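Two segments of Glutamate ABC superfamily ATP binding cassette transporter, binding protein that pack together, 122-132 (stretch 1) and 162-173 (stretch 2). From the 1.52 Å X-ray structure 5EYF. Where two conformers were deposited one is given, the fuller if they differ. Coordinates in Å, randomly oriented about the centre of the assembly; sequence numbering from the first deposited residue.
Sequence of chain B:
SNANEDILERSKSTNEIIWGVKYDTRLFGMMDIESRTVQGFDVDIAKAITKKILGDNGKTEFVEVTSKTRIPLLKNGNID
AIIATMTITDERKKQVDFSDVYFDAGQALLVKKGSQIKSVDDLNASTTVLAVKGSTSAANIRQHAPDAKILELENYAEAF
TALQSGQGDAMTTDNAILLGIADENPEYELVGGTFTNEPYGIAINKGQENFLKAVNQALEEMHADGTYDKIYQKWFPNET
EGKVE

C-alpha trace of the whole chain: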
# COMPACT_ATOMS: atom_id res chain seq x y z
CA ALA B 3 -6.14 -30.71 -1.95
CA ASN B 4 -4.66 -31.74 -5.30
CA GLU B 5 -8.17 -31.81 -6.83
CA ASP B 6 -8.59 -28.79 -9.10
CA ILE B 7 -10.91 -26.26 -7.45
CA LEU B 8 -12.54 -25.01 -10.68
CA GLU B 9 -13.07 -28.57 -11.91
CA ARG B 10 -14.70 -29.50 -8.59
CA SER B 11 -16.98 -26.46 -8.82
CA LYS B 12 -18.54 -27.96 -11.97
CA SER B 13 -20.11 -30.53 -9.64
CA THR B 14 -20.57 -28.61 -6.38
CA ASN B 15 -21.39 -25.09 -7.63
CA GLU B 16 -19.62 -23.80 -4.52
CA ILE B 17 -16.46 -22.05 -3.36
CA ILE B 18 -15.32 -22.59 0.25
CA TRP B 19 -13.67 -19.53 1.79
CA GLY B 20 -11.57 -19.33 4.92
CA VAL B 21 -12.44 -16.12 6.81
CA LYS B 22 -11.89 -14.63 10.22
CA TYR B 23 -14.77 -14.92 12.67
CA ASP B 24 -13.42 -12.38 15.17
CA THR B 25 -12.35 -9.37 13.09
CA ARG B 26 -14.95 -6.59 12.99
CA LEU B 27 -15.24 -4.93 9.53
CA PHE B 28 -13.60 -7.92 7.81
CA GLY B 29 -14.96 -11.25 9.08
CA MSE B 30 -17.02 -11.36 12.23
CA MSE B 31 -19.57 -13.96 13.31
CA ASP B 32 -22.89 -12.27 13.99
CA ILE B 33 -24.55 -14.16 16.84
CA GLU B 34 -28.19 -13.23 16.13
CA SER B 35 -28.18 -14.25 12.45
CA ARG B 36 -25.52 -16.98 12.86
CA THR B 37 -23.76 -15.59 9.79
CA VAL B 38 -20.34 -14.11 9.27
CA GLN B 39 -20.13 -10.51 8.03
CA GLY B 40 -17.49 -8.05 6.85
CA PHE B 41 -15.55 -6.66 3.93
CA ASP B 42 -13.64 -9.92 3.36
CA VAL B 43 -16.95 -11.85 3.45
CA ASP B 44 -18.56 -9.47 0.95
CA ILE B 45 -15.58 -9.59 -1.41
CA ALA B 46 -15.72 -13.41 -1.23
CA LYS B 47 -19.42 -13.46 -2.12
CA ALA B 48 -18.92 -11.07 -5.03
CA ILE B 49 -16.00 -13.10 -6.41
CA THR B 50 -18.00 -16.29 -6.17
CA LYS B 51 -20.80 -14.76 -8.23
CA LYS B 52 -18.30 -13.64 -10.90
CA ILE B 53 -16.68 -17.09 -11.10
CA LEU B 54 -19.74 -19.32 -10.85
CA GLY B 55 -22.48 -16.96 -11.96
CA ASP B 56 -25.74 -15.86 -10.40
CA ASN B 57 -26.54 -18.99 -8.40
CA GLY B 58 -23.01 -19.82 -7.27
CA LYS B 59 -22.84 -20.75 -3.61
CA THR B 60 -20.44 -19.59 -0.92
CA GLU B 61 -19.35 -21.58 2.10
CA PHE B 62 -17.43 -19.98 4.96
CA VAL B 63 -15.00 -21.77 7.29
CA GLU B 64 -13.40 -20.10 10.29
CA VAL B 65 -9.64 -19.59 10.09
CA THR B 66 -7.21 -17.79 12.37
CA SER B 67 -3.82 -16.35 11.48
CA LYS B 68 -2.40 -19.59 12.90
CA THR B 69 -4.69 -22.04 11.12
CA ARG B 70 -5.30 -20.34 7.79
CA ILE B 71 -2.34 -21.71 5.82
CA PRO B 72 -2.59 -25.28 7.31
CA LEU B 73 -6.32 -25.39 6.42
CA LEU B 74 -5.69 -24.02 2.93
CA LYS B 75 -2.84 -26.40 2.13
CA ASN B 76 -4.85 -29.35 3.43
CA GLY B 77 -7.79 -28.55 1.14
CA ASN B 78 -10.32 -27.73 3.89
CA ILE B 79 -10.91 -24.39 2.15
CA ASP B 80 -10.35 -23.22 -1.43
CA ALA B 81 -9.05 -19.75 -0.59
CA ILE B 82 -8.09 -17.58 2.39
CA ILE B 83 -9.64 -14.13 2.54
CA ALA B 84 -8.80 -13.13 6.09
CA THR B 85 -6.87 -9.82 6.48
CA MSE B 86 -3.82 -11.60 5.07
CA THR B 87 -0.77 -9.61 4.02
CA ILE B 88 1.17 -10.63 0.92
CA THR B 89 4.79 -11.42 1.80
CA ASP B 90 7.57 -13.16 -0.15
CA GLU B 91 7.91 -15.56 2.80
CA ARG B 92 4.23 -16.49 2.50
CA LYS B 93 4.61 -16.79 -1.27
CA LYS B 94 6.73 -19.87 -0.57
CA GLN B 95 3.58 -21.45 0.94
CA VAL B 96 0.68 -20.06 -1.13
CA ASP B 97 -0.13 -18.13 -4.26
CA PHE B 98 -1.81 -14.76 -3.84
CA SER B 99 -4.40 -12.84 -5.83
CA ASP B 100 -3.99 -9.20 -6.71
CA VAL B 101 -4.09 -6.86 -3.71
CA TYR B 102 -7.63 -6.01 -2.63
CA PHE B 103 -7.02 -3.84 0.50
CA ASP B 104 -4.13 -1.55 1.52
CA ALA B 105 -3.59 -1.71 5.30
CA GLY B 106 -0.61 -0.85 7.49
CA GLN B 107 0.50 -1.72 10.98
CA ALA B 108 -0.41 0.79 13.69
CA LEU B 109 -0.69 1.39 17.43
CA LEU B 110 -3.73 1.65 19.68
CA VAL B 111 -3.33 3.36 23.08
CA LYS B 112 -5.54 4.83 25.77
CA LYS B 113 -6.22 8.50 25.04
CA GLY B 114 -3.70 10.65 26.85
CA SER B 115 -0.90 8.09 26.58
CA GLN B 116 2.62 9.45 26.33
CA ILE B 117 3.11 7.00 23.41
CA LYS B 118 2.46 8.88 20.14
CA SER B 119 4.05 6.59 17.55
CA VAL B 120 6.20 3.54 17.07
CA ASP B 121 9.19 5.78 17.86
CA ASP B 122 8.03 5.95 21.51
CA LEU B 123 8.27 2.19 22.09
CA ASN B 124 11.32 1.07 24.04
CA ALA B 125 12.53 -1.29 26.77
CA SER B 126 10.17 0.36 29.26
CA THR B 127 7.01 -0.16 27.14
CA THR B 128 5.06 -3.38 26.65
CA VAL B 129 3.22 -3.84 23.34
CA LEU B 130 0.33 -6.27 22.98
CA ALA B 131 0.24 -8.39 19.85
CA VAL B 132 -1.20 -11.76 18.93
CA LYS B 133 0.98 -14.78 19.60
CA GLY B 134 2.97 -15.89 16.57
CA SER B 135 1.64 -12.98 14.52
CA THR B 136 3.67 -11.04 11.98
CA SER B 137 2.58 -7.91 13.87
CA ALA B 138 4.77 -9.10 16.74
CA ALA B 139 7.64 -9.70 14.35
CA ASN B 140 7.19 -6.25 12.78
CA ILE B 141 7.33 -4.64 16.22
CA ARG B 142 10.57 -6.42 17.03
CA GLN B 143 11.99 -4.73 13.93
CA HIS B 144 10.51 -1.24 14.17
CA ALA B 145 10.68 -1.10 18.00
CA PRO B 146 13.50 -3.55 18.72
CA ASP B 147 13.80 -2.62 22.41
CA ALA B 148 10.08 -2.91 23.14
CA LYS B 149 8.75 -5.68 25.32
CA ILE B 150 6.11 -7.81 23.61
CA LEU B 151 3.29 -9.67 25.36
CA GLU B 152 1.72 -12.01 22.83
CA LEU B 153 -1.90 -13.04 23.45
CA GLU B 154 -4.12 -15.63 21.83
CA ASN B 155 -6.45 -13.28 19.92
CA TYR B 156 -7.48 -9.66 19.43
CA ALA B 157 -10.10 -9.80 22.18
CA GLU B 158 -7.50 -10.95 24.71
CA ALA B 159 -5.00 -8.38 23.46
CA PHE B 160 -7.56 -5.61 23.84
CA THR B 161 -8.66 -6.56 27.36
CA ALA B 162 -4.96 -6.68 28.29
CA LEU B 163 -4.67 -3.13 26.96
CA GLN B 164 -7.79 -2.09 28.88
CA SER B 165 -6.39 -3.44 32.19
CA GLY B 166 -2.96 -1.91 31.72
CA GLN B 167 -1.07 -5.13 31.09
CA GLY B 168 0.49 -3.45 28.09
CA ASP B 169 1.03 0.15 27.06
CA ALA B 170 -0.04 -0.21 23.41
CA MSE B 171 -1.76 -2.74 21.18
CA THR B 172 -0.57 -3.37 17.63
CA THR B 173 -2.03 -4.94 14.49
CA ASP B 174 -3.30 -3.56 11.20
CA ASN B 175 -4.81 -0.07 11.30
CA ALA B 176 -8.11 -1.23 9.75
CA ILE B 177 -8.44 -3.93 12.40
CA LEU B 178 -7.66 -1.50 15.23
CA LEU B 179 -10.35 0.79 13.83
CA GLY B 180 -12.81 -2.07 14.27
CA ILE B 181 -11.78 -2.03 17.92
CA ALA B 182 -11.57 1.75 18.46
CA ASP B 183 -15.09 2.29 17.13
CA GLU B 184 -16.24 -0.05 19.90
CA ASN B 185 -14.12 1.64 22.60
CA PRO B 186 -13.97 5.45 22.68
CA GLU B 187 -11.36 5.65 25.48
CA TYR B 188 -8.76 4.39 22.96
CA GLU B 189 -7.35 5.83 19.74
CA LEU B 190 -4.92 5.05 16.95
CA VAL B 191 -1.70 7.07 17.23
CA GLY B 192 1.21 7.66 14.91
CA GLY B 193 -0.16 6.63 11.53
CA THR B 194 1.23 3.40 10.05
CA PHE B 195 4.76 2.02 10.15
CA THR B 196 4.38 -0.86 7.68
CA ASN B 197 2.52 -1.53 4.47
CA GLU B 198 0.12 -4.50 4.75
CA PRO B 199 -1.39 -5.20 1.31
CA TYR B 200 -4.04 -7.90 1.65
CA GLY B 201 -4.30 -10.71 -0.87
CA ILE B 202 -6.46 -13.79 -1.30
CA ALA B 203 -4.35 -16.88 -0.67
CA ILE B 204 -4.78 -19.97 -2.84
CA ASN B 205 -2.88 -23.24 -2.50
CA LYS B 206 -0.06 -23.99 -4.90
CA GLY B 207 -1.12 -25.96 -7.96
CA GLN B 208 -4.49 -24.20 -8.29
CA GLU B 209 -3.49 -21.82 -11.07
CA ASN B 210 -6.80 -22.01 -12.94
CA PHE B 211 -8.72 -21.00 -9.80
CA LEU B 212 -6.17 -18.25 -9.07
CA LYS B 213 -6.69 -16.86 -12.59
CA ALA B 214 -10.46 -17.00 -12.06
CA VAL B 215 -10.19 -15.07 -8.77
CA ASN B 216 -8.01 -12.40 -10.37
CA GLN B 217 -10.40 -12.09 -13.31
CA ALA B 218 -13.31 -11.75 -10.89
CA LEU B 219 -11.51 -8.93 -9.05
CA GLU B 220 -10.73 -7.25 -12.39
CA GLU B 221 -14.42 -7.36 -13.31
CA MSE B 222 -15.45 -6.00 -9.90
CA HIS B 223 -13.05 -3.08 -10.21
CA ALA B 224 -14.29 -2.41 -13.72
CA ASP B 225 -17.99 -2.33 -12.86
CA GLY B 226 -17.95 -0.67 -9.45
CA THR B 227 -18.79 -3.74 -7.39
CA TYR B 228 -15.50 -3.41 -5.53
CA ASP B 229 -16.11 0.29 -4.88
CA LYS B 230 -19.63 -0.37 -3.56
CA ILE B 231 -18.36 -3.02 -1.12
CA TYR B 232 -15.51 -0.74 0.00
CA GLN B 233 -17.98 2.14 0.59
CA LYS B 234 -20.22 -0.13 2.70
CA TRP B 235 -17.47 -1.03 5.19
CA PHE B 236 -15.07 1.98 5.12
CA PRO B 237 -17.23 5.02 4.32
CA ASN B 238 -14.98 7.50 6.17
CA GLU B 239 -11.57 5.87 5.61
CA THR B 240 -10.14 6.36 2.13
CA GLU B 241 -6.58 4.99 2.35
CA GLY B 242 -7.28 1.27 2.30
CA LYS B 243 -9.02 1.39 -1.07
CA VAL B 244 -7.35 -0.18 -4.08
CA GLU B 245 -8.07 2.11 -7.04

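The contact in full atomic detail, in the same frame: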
# COMPACT_ATOMS: atom_id res chain seq x y z
N ASP B 122 8.10 5.85 20.06
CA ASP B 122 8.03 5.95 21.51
C ASP B 122 8.01 4.60 22.21
O ASP B 122 7.80 4.54 23.42
CB ASP B 122 6.77 6.74 21.91
CG ASP B 122 6.87 8.21 21.56
OD1 ASP B 122 8.01 8.71 21.47
OD2 ASP B 122 5.81 8.87 21.39
N LEU B 123 8.17 3.50 21.49
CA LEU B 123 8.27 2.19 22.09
C LEU B 123 9.72 1.86 22.39
O LEU B 123 10.62 2.14 21.57
CB LEU B 123 7.66 1.14 21.17
CG LEU B 123 6.18 1.39 20.85
CD1 LEU B 123 5.63 0.32 19.88
CD2 LEU B 123 5.34 1.42 22.14
N ASN B 124 9.96 1.28 23.55
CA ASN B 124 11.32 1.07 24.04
C ASN B 124 11.27 -0.00 25.13
O ASN B 124 10.22 -0.57 25.42
CB ASN B 124 11.89 2.39 24.56
CG ASN B 124 11.01 3.00 25.64
OD1 ASN B 124 10.81 2.38 26.69
ND2 ASN B 124 10.44 4.17 25.38
N ALA B 125 12.42 -0.24 25.77
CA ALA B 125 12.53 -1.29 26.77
C ALA B 125 11.57 -1.09 27.94
O ALA B 125 11.28 -2.06 28.65
CB ALA B 125 13.96 -1.39 27.29
N SER B 126 11.09 0.12 28.16
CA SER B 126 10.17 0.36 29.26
C SER B 126 8.70 0.17 28.89
O SER B 126 7.85 0.23 29.78
CB SER B 126 10.34 1.78 29.80
OG SER B 126 11.68 2.02 30.23
N THR B 127 8.38 -0.03 27.60
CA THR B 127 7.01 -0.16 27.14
C THR B 127 6.72 -1.59 26.71
O THR B 127 7.54 -2.23 26.05
CB THR B 127 6.70 0.77 25.95
OG1 THR B 127 7.52 0.41 24.82
CG2 THR B 127 6.96 2.23 26.33
N THR B 128 5.53 -2.07 27.06
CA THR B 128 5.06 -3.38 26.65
C THR B 128 3.99 -3.22 25.59
O THR B 128 3.01 -2.51 25.80
CB THR B 128 4.48 -4.16 27.84
OG1 THR B 128 5.53 -4.41 28.78
CG2 THR B 128 3.92 -5.46 27.36
N VAL B 129 4.17 -3.89 24.45
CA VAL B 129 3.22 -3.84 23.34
C VAL B 129 2.49 -5.17 23.27
O VAL B 129 3.09 -6.24 23.39
CB VAL B 129 3.92 -3.54 22.01
CG1 VAL B 129 2.88 -3.24 20.96
CG2 VAL B 129 4.83 -2.35 22.16
N LEU B 130 1.18 -5.09 23.07
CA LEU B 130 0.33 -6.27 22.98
C LEU B 130 0.14 -6.63 21.52
O LEU B 130 -0.22 -5.77 20.71
CB LEU B 130 -1.01 -5.99 23.64
CG LEU B 130 -0.80 -5.45 25.05
CD1 LEU B 130 -2.11 -4.93 25.52
CD2 LEU B 130 -0.31 -6.54 25.99
N ALA B 131 0.46 -7.86 21.18
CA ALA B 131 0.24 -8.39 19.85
C ALA B 131 -0.28 -9.80 20.02
O ALA B 131 -0.30 -10.35 21.13
CB ALA B 131 1.51 -8.35 19.00
N VAL B 132 -0.70 -10.39 18.92
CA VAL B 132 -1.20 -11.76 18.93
C VAL B 132 -0.04 -12.73 18.85
O VAL B 132 0.92 -12.52 18.10
CB VAL B 132 -2.19 -11.96 17.77
CG1 VAL B 132 -2.70 -13.38 17.78
CG2 VAL B 132 -3.34 -10.96 17.87
N ALA B 162 -6.25 -6.93 27.65
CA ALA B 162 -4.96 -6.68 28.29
C ALA B 162 -4.60 -5.21 28.21
O ALA B 162 -4.08 -4.63 29.17
CB ALA B 162 -3.87 -7.55 27.68
N LEU B 163 -4.89 -4.57 27.07
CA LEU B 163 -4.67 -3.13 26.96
C LEU B 163 -5.55 -2.38 27.95
O LEU B 163 -5.09 -1.47 28.66
CB LEU B 163 -4.94 -2.66 25.52
CG LEU B 163 -4.68 -1.17 25.31
CD1 LEU B 163 -3.19 -0.84 25.43
CD2 LEU B 163 -5.19 -0.73 23.92
N GLN B 164 -6.82 -2.79 28.05
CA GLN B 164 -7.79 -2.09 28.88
C GLN B 164 -7.39 -2.14 30.36
O GLN B 164 -7.60 -1.17 31.09
CB GLN B 164 -9.19 -2.68 28.70
CG GLN B 164 -9.91 -2.32 27.36
CD GLN B 164 -11.33 -2.91 27.31
OE1 GLN B 164 -11.51 -4.13 27.31
NE2 GLN B 164 -12.34 -2.05 27.31
N SER B 165 -6.80 -3.25 30.80
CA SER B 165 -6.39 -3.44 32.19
C SER B 165 -4.92 -3.13 32.42
O SER B 165 -4.36 -3.48 33.47
CB SER B 165 -6.72 -4.87 32.65
OG SER B 165 -6.12 -5.82 31.79
N GLY B 166 -4.27 -2.47 31.46
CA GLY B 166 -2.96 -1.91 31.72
C GLY B 166 -1.84 -2.92 31.71
O GLY B 166 -0.75 -2.63 32.22
N GLN B 167 -2.09 -4.10 31.15
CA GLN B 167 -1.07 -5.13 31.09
C GLN B 167 -0.05 -4.84 30.01
O GLN B 167 1.06 -5.39 30.03
CB GLN B 167 -1.74 -6.48 30.85
CG GLN B 167 -2.84 -6.70 31.90
CD GLN B 167 -3.47 -8.08 31.87
OE1 GLN B 167 -3.38 -8.79 30.89
NE2 GLN B 167 -4.10 -8.47 32.97
N GLY B 168 -0.44 -4.00 29.05
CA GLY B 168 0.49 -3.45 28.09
C GLY B 168 0.19 -1.98 27.93
O GLY B 168 -0.84 -1.48 28.39
N ASP B 169 1.13 -1.28 27.28
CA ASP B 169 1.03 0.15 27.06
C ASP B 169 0.43 0.49 25.71
O ASP B 169 -0.08 1.61 25.54
CB ASP B 169 2.42 0.80 27.17
CG ASP B 169 3.11 0.54 28.50
OD1 ASP B 169 2.72 1.15 29.51
OD2 ASP B 169 4.06 -0.27 28.53
N ALA B 170 0.47 -0.44 24.76
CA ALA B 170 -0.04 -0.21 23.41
C ALA B 170 -0.39 -1.56 22.81
O ALA B 170 0.20 -2.58 23.16
CB ALA B 170 1.00 0.50 22.51
N MSE B 171 -1.41 -1.56 21.95
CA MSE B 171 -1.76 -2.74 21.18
C MSE B 171 -1.41 -2.49 19.73
O MSE B 171 -1.59 -1.38 19.24
CB MSE B 171 -3.24 -3.09 21.35
CG MSE B 171 -3.72 -4.17 20.41
SE MSE B 171 -5.58 -4.55 20.80
CE MSE B 171 -5.80 -5.89 19.35
N THR B 172 -0.92 -3.51 19.04
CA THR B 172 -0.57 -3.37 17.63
C THR B 172 -1.17 -4.48 16.77
O THR B 172 -1.23 -5.64 17.19
CB THR B 172 0.97 -3.30 17.47
OG1 THR B 172 1.26 -2.87 16.14
CG2 THR B 172 1.66 -4.63 17.74
N THR B 173 -1.65 -4.07 15.60
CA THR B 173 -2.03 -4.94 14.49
C THR B 173 -2.39 -3.97 13.37
O THR B 173 -1.98 -2.80 13.44
CB THR B 173 -3.17 -5.93 14.84
OG1 THR B 173 -3.48 -6.74 13.69
CG2 THR B 173 -4.46 -5.23 15.28
O HOH W 1 -1.13 -8.40 16.70

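Strand 128-132 runs alongside the strand that begins at Ala 170 in parallel register, their N-to-C directions differing by 31° and their axes approaching to 4.5 Å. Two bridges fix the register: Val 129 with Ala 170 (CA to CA 4.9 Å) and Leu 130 with Met 171 (CA to CA 4.5 Å). The ladder follows the parallel pattern, in which one residue bonds to two partners spaced along the neighbouring strand. Leu 130 N donates to Ala 170 O at 2.7 Å and 167°, and Leu 130 O accepts from Thr 172 N at 2.9 Å and 162°. Beyond these bonds, water 1 extends the pairing, accepting from Val 132 N (3.0 Å) and donating to Thr 172 O (2.8 Å).

At the start of the ladder, Thr 128 O accepts from Asp 169 N at 2.7 Å, whereas its bond from Ala 170 N is weak, at 3.4 Å and 143°. The Asp 169 carboxylate returns the contact: OD2 accepts from Thr 128 N at 2.7 Å and 170°, so both backbone polar atoms of Thr 128 are bonded to this one residue. Just before the strand, a type I turn from Asn 124 to Thr 127 is braced by Asn 124 N donating to Thr 127 OG1 at 2.9 Å.

Leu 130 has the largest area covered by the other stretch, 125 Å² for the whole residue. It lies on the same sheet face as Met 171 (CB to CB 4.3 Å), and its CD1 reaches the helix end, 3.8 Å from Ala 162 CB and 3.6 Å from Leu 163 CB. Gly 168 leaves room for it: an ideal CB there would lie 2.4 Å from Leu 130 CG, a clash. On the other face, Val 129 CG1 packs 4.5 Å from Ala 170 CB, whose methyl also meets Leu 123 CD2 at 4.5 Å.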